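Local coordinates for protein bottromycin amidohydrolase (Streptomyces purpureus, PDB 6I5S) that probably hydrolyses an amide in a thiazoline-containing intermediate as a two-zinc amidohydrolase, acting as gatekeeper of bottromycin biosynthesis, at residues H38-V43 against R57-A62; A275-T280 against A324-L329; L416-G421 against W452-L457. All coordinates share one frame; numbering follows the deposited sequence.

Interaction 1: residues H38-V43 against R57-A62; sequences HVFKAV and RDLEVA
H38-F40 pairs with L59-V61 as neighbouring antiparallel strands, with a beta bulge where the pairing continues to V43 and R57. The strands belong to a three-stranded antiparallel sheet, in which 38-41 is an edge and 57-62 is central. This is consistent with the small beta domain found beside the metal-binding barrel in many amidohydrolases. H38 with V61 and F40 with L59 are hydrogen-bonded pairs. V39 with E60, between them, is a non-hydrogen-bonded pair whose side chains, both exposed, share one face.

H38, F40, L59 and V61 share the other face. F40 and L59 lie side by side there, with F40 CD2 4.0 Å from L59 CD2. V61 CG2 meets the rim of the F40 ring near its plane, and F404 and F428 also meet this ring.

The bulge falls at K41-A42, where the chain turns a corner toward another sheet. D58 bridges it. Its chi1 (-60°) puts CG beside the backbone N, and chi2 (-25°) turns OD1 to accept the N-H of A42 at 2.8 Å. OD1 also bonds the hydroxyl of T72. Pairing resumes at V43, whose N lies 2.7 Å from R57 O and sits 38° above that carbonyl's plane.

Interaction 2: residues A275-T280 against A324-L329; sequences AWRART and ALVDRL
V326 meets R277, W276 and T280 where helices 273-280 and 316-338 pack antiparallel. The axes of 275-280 and 324-329 come within 9.7 Å, at 170° between their directions. V326 points at the other helix and loses more surface than any other residue here. Its two methyls divide the work. CG1 lies over the centre of the R277 guanidinium, 3.7 Å from CZ, and also reaches W276 CB. CG2 meets T280 CG2 at 3.6 Å.

R277 leaves its helix pointing neither toward the partner nor away from it. Its chain bends at chi2 (77°) and chi3 (61°), and its end still lies beside V326 and D327. NH1 gives D327 OD1 a salt-bridge bond of 2.8 Å, close to the guanidinium plane. NH2 adds a weak bond of 3.3 Å to the same D327 OD1. NE forms a second salt bridge, to E366 on helix 358-369. A leucine in place of R277 would probably leave the D327 carboxylate without this charged partner, and take from E366 the salt bridge it makes with NE.

W276, one residue before R277, meets L329, three residues beyond V326. L329 CD1 sits over its five-membered ring, a CH-pi contact with CD1 3.4 Å from the ring centroid. The fit is tight, with L329 CD1 3.3 Å from W276 CD2. The indole NE1 donates to H229 O, and H229 is a zinc ligand. The W276 side chain is about 9 Å from a zinc ion. R279, on the same helix, forms a salt bridge to D348, another zinc ligand.

Two carboxylates hold the guanidinium and a methyl packs on one face, which probably restricts its rotation. The indole bond to H229 O could help position that zinc ligand.

Interaction 3: residues L416-G421 against W452-L457; sequences LARPDG and WARGAL
R454 grips the carbonyl oxygen of P419 end-on with both terminal nitrogens. NH1 is 2.8 Å from P419 O and lies on a lone pair. NH2 is 3.2 Å from P419 O, nearly in line with the C=O bond. P419 O lies only 8° out of the guanidinium plane.

R418 crosses R454 at about a right angle. Its NE gives a weak bond of 3.2 Å to R454 O. R418 NH1 comes 3.2 Å from R454 NH2, two donors with like charge and the guanidinium planes 45° apart. One water links A417 O to R454 NH1, and another links R418 NH2 to R454 O. Beside them A417 CB packs on L457 CD2.

A type II beta turn from A453 to A456 presents R454. G455 is its third residue, with a positive phi. A CB on G455 would run into R418 CD and into the carbonyl O of R454. The facing loop leads into strand 421-424 through a classic beta bulge, where D420 and G421 both face F404.

Further out, D435 on helix 431-444 forms a salt bridge with R454 NE and probably offsets some of the paired positive charge. W452 NE1 donates to A456 O at 2.8 Å.

The three contacts follow one another along the chain without interleaving. Interactions 1 and 2 lie on opposite sides of the chain's centre, with centres about 42 Å apart. Interaction 3 is about 23 Å from interaction 1 and 24 Å from interaction 2, centre to centre. None touches another. Strand 421-424 connects interactions 1 and 3: it follows the 416-421 loop, and its L423 meets H38 and V61. Helix 358-369 connects interactions 2 and 3: E366 binds R277, and H361 touches A417 and L457. The peripheral sheet, the C-terminal loop and the packed helices therefore share neighbours, with helix 273-280 the one whose W276 comes near a zinc.

Interaction 1: residues H38-V43 against R57-A62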
ATOM      1  N   HIS A  38      18.899  12.935  15.480  1.00 42.19           N
ATOM      2  CA  HIS A  38      19.326  13.803  14.387  1.00 35.93           C
ATOM      3  C   HIS A  38      18.865  15.219  14.648  1.00 34.98           C
ATOM      4  O   HIS A  38      17.895  15.448  15.360  1.00 39.40           O
ATOM      5  CB  HIS A  38      18.721  13.385  13.043  1.00 36.39           C
ATOM      6  CG  HIS A  38      18.965  11.956  12.679  1.00 33.43           C
ATOM      7  ND1 HIS A  38      20.123  11.541  12.050  1.00 39.63           N
ATOM      8  CD2 HIS A  38      18.237  10.843  12.909  1.00 34.59           C
ATOM      9  CE1 HIS A  38      20.072  10.230  11.875  1.00 40.00           C
ATOM     10  NE2 HIS A  38      18.939   9.784  12.386  1.00 35.89           N
ATOM     11  N   VAL A  39      19.509  16.152  13.969  1.00 35.31           N
ATOM     12  CA  VAL A  39      18.965  17.482  13.731  1.00 37.69           C
ATOM     13  C   VAL A  39      19.035  17.724  12.229  1.00 44.59           C
ATOM     14  O   VAL A  39      20.114  17.619  11.634  1.00 43.38           O
ATOM     15  CB  VAL A  39      19.727  18.568  14.492  1.00 43.47           C
ATOM     16  CG1 VAL A  39      19.136  19.950  14.172  1.00 45.84           C
ATOM     17  CG2 VAL A  39      19.671  18.299  15.956  1.00 45.37           C
ATOM     18  N   PHE A  40      17.893  18.007  11.608  1.00 38.43           N
ATOM     19  CA  PHE A  40      17.833  18.385  10.192  1.00 41.97           C
ATOM     20  C   PHE A  40      17.513  19.875  10.147  1.00 37.64           C
ATOM     21  O   PHE A  40      16.478  20.303  10.667  1.00 40.17           O
ATOM     22  CB  PHE A  40      16.758  17.587   9.431  1.00 37.05           C
ATOM     23  CG  PHE A  40      16.957  16.097   9.453  1.00 35.26           C
ATOM     24  CD1 PHE A  40      17.723  15.475   8.504  1.00 37.84           C
ATOM     25  CD2 PHE A  40      16.399  15.323  10.448  1.00 37.20           C
ATOM     26  CE1 PHE A  40      17.930  14.129   8.544  1.00 39.06           C
ATOM     27  CE2 PHE A  40      16.580  13.988  10.476  1.00 37.34           C
ATOM     28  CZ  PHE A  40      17.351  13.383   9.534  1.00 37.52           C
ATOM     29  N   LYS A  41      18.387  20.663   9.530  1.00 37.32           N
ATOM     30  CA  LYS A  41      18.234  22.113   9.525  1.00 46.04           C
ATOM     31  C   LYS A  41      17.327  22.555   8.390  1.00 44.46           C
ATOM     32  O   LYS A  41      17.308  21.940   7.319  1.00 36.73           O
ATOM     33  CB  LYS A  41      19.596  22.797   9.374  1.00 57.61           C
ATOM     34  CG  LYS A  41      20.424  22.807  10.642  1.00 77.63           C
ATOM     35  CD  LYS A  41      21.866  22.392  10.387  1.00111.63           C
ATOM     36  CE  LYS A  41      22.547  23.277   9.349  1.00146.77           C
ATOM     37  NZ  LYS A  41      24.006  22.984   9.209  1.00158.92           N
ATOM     38  N   ALA A  42      16.558  23.612   8.651  1.00 41.52           N
ATOM     39  CA  ALA A  42      15.842  24.337   7.613  1.00 39.21           C
ATOM     40  C   ALA A  42      14.882  23.429   6.844  1.00 38.13           C
ATOM     41  O   ALA A  42      14.901  23.367   5.610  1.00 41.92           O
ATOM     42  CB  ALA A  42      16.828  25.010   6.665  1.00 43.95           C
ATOM     43  N   VAL A  43      14.000  22.746   7.580  1.00 33.81           N
ATOM     44  CA  VAL A  43      13.086  21.781   6.990  1.00 39.86           C
ATOM     45  C   VAL A  43      11.771  22.490   6.741  1.00 41.31           C
ATOM     46  O   VAL A  43      11.270  23.193   7.630  1.00 40.50           O
ATOM     47  CB  VAL A  43      12.876  20.569   7.924  1.00 38.64           C
ATOM     48  CG1 VAL A  43      11.699  19.725   7.494  1.00 34.35           C
ATOM     49  CG2 VAL A  43      14.129  19.695   7.978  1.00 37.41           C
ATOM     50  N   ARG A  57      12.052  25.181   9.571  1.00 36.39           N
ATOM     51  CA  ARG A  57      12.333  24.932  10.968  1.00 36.61           C
ATOM     52  C   ARG A  57      13.332  23.798  11.085  1.00 36.38           C
ATOM     53  O   ARG A  57      13.402  22.909  10.234  1.00 39.63           O
ATOM     54  CB  ARG A  57      11.056  24.595  11.719  1.00 50.17           C
ATOM     55  CG  ARG A  57      10.042  25.732  11.752  1.00 55.38           C
ATOM     56  CD  ARG A  57       8.903  25.398  12.707  1.00 64.31           C
ATOM     57  NE  ARG A  57       7.961  26.500  12.868  1.00 58.82           N
ATOM     58  CZ  ARG A  57       6.652  26.414  12.646  1.00 60.05           C
ATOM     59  NH1 ARG A  57       6.096  25.258  12.274  1.00 51.94           N
ATOM     60  NH2 ARG A  57       5.891  27.487  12.815  1.00 63.68           N
ATOM     61  N   ASP A  58      14.131  23.861  12.127  1.00 33.68           N
ATOM     62  CA  ASP A  58      15.086  22.798  12.384  1.00 36.97           C
ATOM     63  C   ASP A  58      14.389  21.680  13.131  1.00 40.18           C
ATOM     64  O   ASP A  58      13.779  21.900  14.187  1.00 44.21           O
ATOM     65  CB  ASP A  58      16.270  23.329  13.195  1.00 37.10           C
ATOM     66  CG  ASP A  58      17.042  24.446  12.501  1.00 41.80           C
ATOM     67  OD1 ASP A  58      17.042  24.577  11.256  1.00 43.70           O
ATOM     68  OD2 ASP A  58      17.714  25.202  13.232  1.00 47.11           O
ATOM     69  N   LEU A  59      14.496  20.480  12.587  1.00 32.80           N
ATOM     70  CA  LEU A  59      13.791  19.308  13.075  1.00 36.90           C
ATOM     71  C   LEU A  59      14.706  18.500  13.993  1.00 37.23           C
ATOM     72  O   LEU A  59      15.773  18.055  13.563  1.00 37.86           O
ATOM     73  CB  LEU A  59      13.360  18.459  11.878  1.00 36.97           C
ATOM     74  CG  LEU A  59      12.873  17.050  12.219  1.00 45.82           C
ATOM     75  CD1 LEU A  59      11.621  17.111  13.112  1.00 42.05           C
ATOM     76  CD2 LEU A  59      12.591  16.267  10.958  1.00 43.18           C
ATOM     77  N   GLU A  60      14.273  18.284  15.232  1.00 35.36           N
ATOM     78  CA  GLU A  60      15.005  17.468  16.190  1.00 36.40           C
ATOM     79  C   GLU A  60      14.349  16.102  16.311  1.00 36.26           C
ATOM     80  O   GLU A  60      13.146  16.001  16.613  1.00 35.44           O
ATOM     81  CB  GLU A  60      15.053  18.146  17.552  1.00 47.95           C
ATOM     82  CG  GLU A  60      15.786  17.308  18.565  1.00 67.52           C
ATOM     83  CD  GLU A  60      15.777  17.890  19.945  1.00 72.64           C
ATOM     84  OE1 GLU A  60      15.361  19.057  20.113  1.00 69.51           O
ATOM     85  OE2 GLU A  60      16.197  17.152  20.859  1.00 57.84           O
ATOM     86  N   VAL A  61      15.125  15.055  16.028  1.00 34.06           N
ATOM     87  CA  VAL A  61      14.710  13.660  16.210  1.00 33.68           C
ATOM     88  C   VAL A  61      15.533  13.078  17.349  1.00 38.01           C
ATOM     89  O   VAL A  61      16.763  13.193  17.354  1.00 36.45           O
ATOM     90  CB  VAL A  61      14.913  12.855  14.917  1.00 41.71           C
ATOM     91  CG1 VAL A  61      14.568  11.402  15.124  1.00 35.52           C
ATOM     92  CG2 VAL A  61      14.046  13.422  13.787  1.00 43.75           C
ATOM     93  N   ALA A  62      14.858  12.456  18.305  1.00 38.50           N
ATOM     94  CA  ALA A  62      15.498  11.899  19.490  1.00 36.21           C
ATOM     95  C   ALA A  62      15.047  10.453  19.624  1.00 36.89           C
ATOM     96  O   ALA A  62      13.868  10.191  19.864  1.00 35.85           O
ATOM     97  CB  ALA A  62      15.130  12.707  20.724  1.00 40.18           C
TER

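Interaction 2: residues A275-T280 against A324-L329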
ATOM      1  N   ALA A 275      -3.664  -1.848  -9.735  1.00 27.00           N
ATOM      2  CA  ALA A 275      -3.916  -3.290  -9.883  1.00 25.74           C
ATOM      3  C   ALA A 275      -4.995  -3.595 -10.925  1.00 26.85           C
ATOM      4  O   ALA A 275      -4.858  -4.543 -11.716  1.00 24.81           O
ATOM      5  CB  ALA A 275      -4.304  -3.878  -8.496  1.00 28.10           C
ATOM      6  N   TRP A 276      -6.098  -2.848 -10.914  1.00 26.13           N
ATOM      7  CA  TRP A 276      -7.063  -2.923 -12.029  1.00 28.21           C
ATOM      8  C   TRP A 276      -6.370  -2.769 -13.384  1.00 26.31           C
ATOM      9  O   TRP A 276      -6.611  -3.539 -14.316  1.00 27.04           O
ATOM     10  CB  TRP A 276      -8.106  -1.831 -11.868  1.00 26.11           C
ATOM     11  CG  TRP A 276      -9.303  -2.109 -10.997  1.00 28.37           C
ATOM     12  CD1 TRP A 276      -9.527  -1.608  -9.730  1.00 26.61           C
ATOM     13  CD2 TRP A 276     -10.436  -2.898 -11.336  1.00 25.33           C
ATOM     14  NE1 TRP A 276     -10.764  -2.019  -9.276  1.00 30.15           N
ATOM     15  CE2 TRP A 276     -11.351  -2.806 -10.245  1.00 28.00           C
ATOM     16  CE3 TRP A 276     -10.810  -3.627 -12.481  1.00 28.66           C
ATOM     17  CZ2 TRP A 276     -12.599  -3.442 -10.252  1.00 32.01           C
ATOM     18  CZ3 TRP A 276     -12.063  -4.241 -12.494  1.00 33.68           C
ATOM     19  CH2 TRP A 276     -12.934  -4.163 -11.362  1.00 32.10           C
ATOM     20  N   ARG A 277      -5.534  -1.740 -13.506  1.00 26.63           N
ATOM     21  CA  ARG A 277      -4.811  -1.474 -14.753  1.00 27.58           C
ATOM     22  C   ARG A 277      -3.961  -2.669 -15.153  1.00 27.84           C
ATOM     23  O   ARG A 277      -3.962  -3.101 -16.295  1.00 27.12           O
ATOM     24  CB  ARG A 277      -3.935  -0.233 -14.542  1.00 26.27           C
ATOM     25  CG  ARG A 277      -3.098   0.260 -15.756  1.00 28.61           C
ATOM     26  CD  ARG A 277      -3.975   1.030 -16.776  1.00 26.01           C
ATOM     27  NE  ARG A 277      -4.548   2.206 -16.136  1.00 28.11           N
ATOM     28  CZ  ARG A 277      -5.503   2.946 -16.719  1.00 30.04           C
ATOM     29  NH1 ARG A 277      -6.008   3.990 -16.095  1.00 33.92           N
ATOM     30  NH2 ARG A 277      -5.980   2.620 -17.906  1.00 35.42           N
ATOM     31  N   ALA A 278      -3.208  -3.228 -14.207  1.00 28.93           N
ATOM     32  CA  ALA A 278      -2.376  -4.377 -14.554  1.00 27.52           C
ATOM     33  C   ALA A 278      -3.189  -5.600 -14.950  1.00 32.42           C
ATOM     34  O   ALA A 278      -2.765  -6.354 -15.829  1.00 36.97           O
ATOM     35  CB  ALA A 278      -1.434  -4.694 -13.365  1.00 26.04           C
ATOM     36  N   ARG A 279      -4.386  -5.811 -14.371  1.00 29.90           N
ATOM     37  CA  ARG A 279      -5.205  -6.969 -14.735  0.59 26.81           C
ATOM     38  C   ARG A 279      -5.764  -6.902 -16.151  1.00 32.88           C
ATOM     39  O   ARG A 279      -6.195  -7.934 -16.689  1.00 33.92           O
ATOM     40  CB  ARG A 279      -6.367  -7.135 -13.725  0.59 33.30           C
ATOM     41  CG  ARG A 279      -5.924  -7.470 -12.291  0.59 43.64           C
ATOM     42  CD  ARG A 279      -7.080  -7.355 -11.257  0.59 55.91           C
ATOM     43  NE  ARG A 279      -6.630  -7.233  -9.855  0.59 58.90           N
ATOM     44  CZ  ARG A 279      -7.314  -6.634  -8.869  0.59 39.61           C
ATOM     45  NH1 ARG A 279      -8.503  -6.069  -9.078  0.59 49.54           N
ATOM     46  NH2 ARG A 279      -6.787  -6.568  -7.665  0.59 34.86           N
ATOM     47  N   THR A 280      -5.819  -5.708 -16.759  1.00 31.63           N
ATOM     48  CA  THR A 280      -6.407  -5.569 -18.097  1.00 32.48           C
ATOM     49  C   THR A 280      -5.542  -6.200 -19.164  1.00 39.65           C
ATOM     50  O   THR A 280      -6.054  -6.572 -20.226  1.00 35.77           O
ATOM     51  CB  THR A 280      -6.589  -4.112 -18.509  1.00 33.73           C
ATOM     52  OG1 THR A 280      -5.318  -3.471 -18.603  1.00 29.89           O
ATOM     53  CG2 THR A 280      -7.545  -3.353 -17.607  1.00 31.77           C
ATOM     54  N   ALA A 324      -9.769   2.242 -21.066  1.00 32.39           N
ATOM     55  CA  ALA A 324     -10.818   3.241 -20.880  1.00 34.12           C
ATOM     56  C   ALA A 324     -11.745   2.896 -19.712  1.00 33.40           C
ATOM     57  O   ALA A 324     -12.248   3.803 -19.033  1.00 32.80           O
ATOM     58  CB  ALA A 324     -11.637   3.392 -22.154  1.00 38.37           C
ATOM     59  N   LEU A 325     -12.025   1.614 -19.493  1.00 32.33           N
ATOM     60  CA  LEU A 325     -12.848   1.252 -18.327  1.00 31.22           C
ATOM     61  C   LEU A 325     -12.122   1.566 -17.014  1.00 28.74           C
ATOM     62  O   LEU A 325     -12.722   2.055 -16.052  1.00 30.38           O
ATOM     63  CB  LEU A 325     -13.247  -0.228 -18.407  1.00 30.61           C
ATOM     64  CG  LEU A 325     -14.070  -0.638 -19.632  1.00 36.43           C
ATOM     65  CD1 LEU A 325     -14.221  -2.140 -19.679  1.00 42.35           C
ATOM     66  CD2 LEU A 325     -15.404   0.024 -19.625  1.00 37.88           C
ATOM     67  N   VAL A 326     -10.821   1.303 -16.943  1.00 28.12           N
ATOM     68  CA  VAL A 326     -10.089   1.619 -15.721  1.00 28.78           C
ATOM     69  C   VAL A 326      -9.985   3.126 -15.545  1.00 29.45           C
ATOM     70  O   VAL A 326     -10.044   3.617 -14.407  1.00 31.02           O
ATOM     71  CB  VAL A 326      -8.736   0.923 -15.722  1.00 27.98           C
ATOM     72  CG1 VAL A 326      -7.916   1.291 -14.507  1.00 28.88           C
ATOM     73  CG2 VAL A 326      -8.939  -0.569 -15.788  1.00 31.71           C
ATOM     74  N   ASP A 327      -9.884   3.894 -16.648  1.00 29.23           N
ATOM     75  CA  ASP A 327      -9.946   5.343 -16.527  1.00 31.21           C
ATOM     76  C   ASP A 327     -11.248   5.773 -15.849  1.00 32.56           C
ATOM     77  O   ASP A 327     -11.263   6.690 -15.022  1.00 34.52           O
ATOM     78  CB  ASP A 327      -9.837   5.998 -17.904  1.00 32.12           C
ATOM     79  CG  ASP A 327      -8.441   5.884 -18.526  1.00 35.12           C
ATOM     80  OD1 ASP A 327      -7.437   5.622 -17.810  1.00 37.20           O
ATOM     81  OD2 ASP A 327      -8.349   6.114 -19.750  1.00 37.29           O
ATOM     82  N   ARG A 328     -12.364   5.173 -16.248  1.00 30.69           N
ATOM     83  CA  ARG A 328     -13.659   5.476 -15.634  1.00 31.57           C
ATOM     84  C   ARG A 328     -13.686   5.114 -14.156  1.00 27.74           C
ATOM     85  O   ARG A 328     -14.303   5.822 -13.363  1.00 33.60           O
ATOM     86  CB  ARG A 328     -14.791   4.746 -16.370  1.00 33.30           C
ATOM     87  CG  ARG A 328     -15.003   5.317 -17.808  1.00 78.07           C
ATOM     88  CD  ARG A 328     -16.216   4.762 -18.512  1.00 93.02           C
ATOM     89  NE  ARG A 328     -17.423   5.144 -17.803  1.00100.74           N
ATOM     90  CZ  ARG A 328     -18.619   4.655 -18.073  1.00 88.86           C
ATOM     91  NH1 ARG A 328     -18.757   3.765 -19.046  1.00 87.19           N
ATOM     92  NH2 ARG A 328     -19.664   5.053 -17.363  1.00 76.86           N
ATOM     93  N   LEU A 329     -13.060   3.999 -13.785  1.00 29.14           N
ATOM     94  CA  LEU A 329     -12.901   3.655 -12.357  1.00 30.50           C
ATOM     95  C   LEU A 329     -12.168   4.767 -11.606  1.00 32.08           C
ATOM     96  O   LEU A 329     -12.550   5.137 -10.477  1.00 30.99           O
ATOM     97  CB  LEU A 329     -12.150   2.335 -12.201  1.00 28.25           C
ATOM     98  CG  LEU A 329     -12.852   1.054 -12.694  1.00 31.80           C
ATOM     99  CD1 LEU A 329     -12.044  -0.177 -12.365  1.00 34.13           C
ATOM    100  CD2 LEU A 329     -14.211   0.897 -12.066  1.00 35.57           C
TER

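Interaction 3: residues L416-G421 against W452-L457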
ATOM      1  N   LEU A 416       6.937  12.389  -6.078  1.00 30.26           N
ATOM      2  CA  LEU A 416       7.302  11.850  -4.769  1.00 30.38           C
ATOM      3  C   LEU A 416       8.157  10.598  -4.858  1.00 29.49           C
ATOM      4  O   LEU A 416       8.665  10.116  -3.821  1.00 30.22           O
ATOM      5  CB  LEU A 416       6.017  11.560  -3.996  1.00 29.78           C
ATOM      6  CG  LEU A 416       5.148  12.754  -3.637  1.00 35.88           C
ATOM      7  CD1 LEU A 416       3.710  12.366  -3.424  1.00 36.49           C
ATOM      8  CD2 LEU A 416       5.708  13.430  -2.357  1.00 41.35           C
ATOM      9  N   ALA A 417       8.382  10.075  -6.069  1.00 31.71           N
ATOM     10  CA  ALA A 417       8.935   8.737  -6.247  1.00 30.97           C
ATOM     11  C   ALA A 417      10.421   8.607  -6.014  1.00 38.69           C
ATOM     12  O   ALA A 417      10.900   7.470  -5.902  1.00 36.69           O
ATOM     13  CB  ALA A 417       8.629   8.219  -7.650  1.00 34.19           C
ATOM     14  N   ARG A 418      11.178   9.693  -5.953  1.00 30.76           N
ATOM     15  CA  ARG A 418      12.615   9.598  -5.775  1.00 32.17           C
ATOM     16  C   ARG A 418      13.043  10.483  -4.611  1.00 35.38           C
ATOM     17  O   ARG A 418      13.570  11.592  -4.800  1.00 36.45           O
ATOM     18  CB  ARG A 418      13.350  10.007  -7.065  1.00 30.69           C
ATOM     19  CG  ARG A 418      14.771   9.557  -7.070  1.00 33.55           C
ATOM     20  CD  ARG A 418      15.539  10.163  -8.232  1.00 38.91           C
ATOM     21  NE  ARG A 418      16.808   9.512  -8.320  1.00 50.60           N
ATOM     22  CZ  ARG A 418      17.807   9.737  -7.477  1.00 68.10           C
ATOM     23  NH1 ARG A 418      17.657  10.629  -6.490  1.00 60.59           N
ATOM     24  NH2 ARG A 418      18.951   9.070  -7.629  1.00 76.06           N
ATOM     25  N   PRO A 419      12.822  10.028  -3.384  1.00 35.25           N
ATOM     26  CA  PRO A 419      13.284  10.799  -2.242  1.00 33.76           C
ATOM     27  C   PRO A 419      14.788  10.976  -2.296  1.00 34.98           C
ATOM     28  O   PRO A 419      15.524  10.150  -2.834  1.00 33.98           O
ATOM     29  CB  PRO A 419      12.873   9.945  -1.053  1.00 28.85           C
ATOM     30  CG  PRO A 419      11.774   9.032  -1.518  1.00 32.28           C
ATOM     31  CD  PRO A 419      12.039   8.852  -3.007  1.00 34.55           C
ATOM     32  N   ASP A 420      15.240  12.080  -1.739  1.00 31.49           N
ATOM     33  CA  ASP A 420      16.634  12.247  -1.378  1.00 29.12           C
ATOM     34  C   ASP A 420      16.969  11.732   0.020  1.00 30.50           C
ATOM     35  O   ASP A 420      18.143  11.780   0.415  1.00 32.19           O
ATOM     36  CB  ASP A 420      16.984  13.725  -1.511  1.00 48.72           C
ATOM     37  CG  ASP A 420      16.795  14.215  -2.932  1.00 49.80           C
ATOM     38  OD1 ASP A 420      17.366  13.575  -3.814  1.00 38.65           O
ATOM     39  OD2 ASP A 420      16.029  15.177  -3.158  1.00 36.55           O
ATOM     40  N   GLY A 421      15.977  11.306   0.778  1.00 31.08           N
ATOM     41  CA  GLY A 421      16.189  10.634   2.045  1.00 32.83           C
ATOM     42  C   GLY A 421      14.904  10.059   2.554  1.00 31.92           C
ATOM     43  O   GLY A 421      13.812  10.603   2.297  1.00 26.81           O
ATOM     44  N   TRP A 452      17.374  -0.284 -14.234  1.00 38.98           N
ATOM     45  CA  TRP A 452      16.218   0.289 -13.537  1.00 35.86           C
ATOM     46  C   TRP A 452      16.705   1.331 -12.521  1.00 33.90           C
ATOM     47  O   TRP A 452      16.846   1.075 -11.293  1.00 33.55           O
ATOM     48  CB  TRP A 452      15.359  -0.781 -12.850  1.00 32.94           C
ATOM     49  CG  TRP A 452      13.980  -0.320 -12.446  1.00 31.66           C
ATOM     50  CD1 TRP A 452      13.521   0.977 -12.291  1.00 35.48           C
ATOM     51  CD2 TRP A 452      12.861  -1.160 -12.165  1.00 33.72           C
ATOM     52  NE1 TRP A 452      12.183   0.970 -11.979  1.00 32.99           N
ATOM     53  CE2 TRP A 452      11.765  -0.320 -11.859  1.00 34.38           C
ATOM     54  CE3 TRP A 452      12.680  -2.542 -12.122  1.00 32.51           C
ATOM     55  CZ2 TRP A 452      10.523  -0.815 -11.545  1.00 30.39           C
ATOM     56  CZ3 TRP A 452      11.449  -3.028 -11.791  1.00 34.75           C
ATOM     57  CH2 TRP A 452      10.377  -2.171 -11.531  1.00 31.47           C
ATOM     58  N   ALA A 453      16.925   2.558 -13.016  1.00 32.81           N
ATOM     59  CA  ALA A 453      17.389   3.628 -12.135  1.00 35.69           C
ATOM     60  C   ALA A 453      16.336   3.978 -11.094  1.00 37.66           C
ATOM     61  O   ALA A 453      15.128   3.998 -11.369  1.00 36.89           O
ATOM     62  CB  ALA A 453      17.730   4.876 -12.936  1.00 36.88           C
ATOM     63  N   ARG A 454      16.784   4.256  -9.870  1.00 34.04           N
ATOM     64  CA  ARG A 454      15.847   4.649  -8.838  1.00 31.82           C
ATOM     65  C   ARG A 454      15.122   5.926  -9.242  1.00 36.18           C
ATOM     66  O   ARG A 454      15.748   6.896  -9.724  1.00 33.19           O
ATOM     67  CB  ARG A 454      16.608   4.848  -7.509  1.00 36.34           C
ATOM     68  CG  ARG A 454      15.700   5.106  -6.367  1.00 34.30           C
ATOM     69  CD  ARG A 454      16.414   5.061  -4.989  1.00 32.81           C
ATOM     70  NE  ARG A 454      17.276   6.216  -4.826  1.00 35.54           N
ATOM     71  CZ  ARG A 454      16.861   7.405  -4.399  1.00 35.18           C
ATOM     72  NH1 ARG A 454      15.594   7.614  -4.074  1.00 35.78           N
ATOM     73  NH2 ARG A 454      17.734   8.381  -4.244  1.00 36.81           N
ATOM     74  N   GLY A 455      13.802   5.920  -9.042  1.00 36.33           N
ATOM     75  CA  GLY A 455      12.922   7.004  -9.467  1.00 35.86           C
ATOM     76  C   GLY A 455      12.120   6.720 -10.728  1.00 38.44           C
ATOM     77  O   GLY A 455      11.081   7.366 -10.947  1.00 34.89           O
ATOM     78  N   ALA A 456      12.591   5.810 -11.579  1.00 31.53           N
ATOM     79  CA  ALA A 456      11.827   5.325 -12.716  1.00 32.31           C
ATOM     80  C   ALA A 456      10.787   4.327 -12.202  1.00 29.64           C
ATOM     81  O   ALA A 456      11.093   3.479 -11.345  1.00 29.16           O
ATOM     82  CB  ALA A 456      12.745   4.645 -13.717  1.00 33.34           C
ATOM     83  N   LEU A 457       9.579   4.413 -12.716  1.00 30.41           N
ATOM     84  CA  LEU A 457       8.555   3.509 -12.207  1.00 29.63           C
ATOM     85  C   LEU A 457       8.548   2.184 -12.939  1.00 30.55           C
ATOM     86  O   LEU A 457       7.833   1.258 -12.520  1.00 33.96           O
ATOM     87  CB  LEU A 457       7.177   4.171 -12.311  1.00 30.00           C
ATOM     88  CG  LEU A 457       7.071   5.490 -11.526  1.00 36.40           C
ATOM     89  CD1 LEU A 457       5.623   6.019 -11.598  1.00 41.55           C
ATOM     90  CD2 LEU A 457       7.546   5.397 -10.074  1.00 38.27           C
TER
HETATM   91  O   HOH W   1      13.244   6.086  -4.668  1.00 28.19           O
HETATM   92  O   HOH W   2      18.399   7.264  -9.699  1.00 48.46           O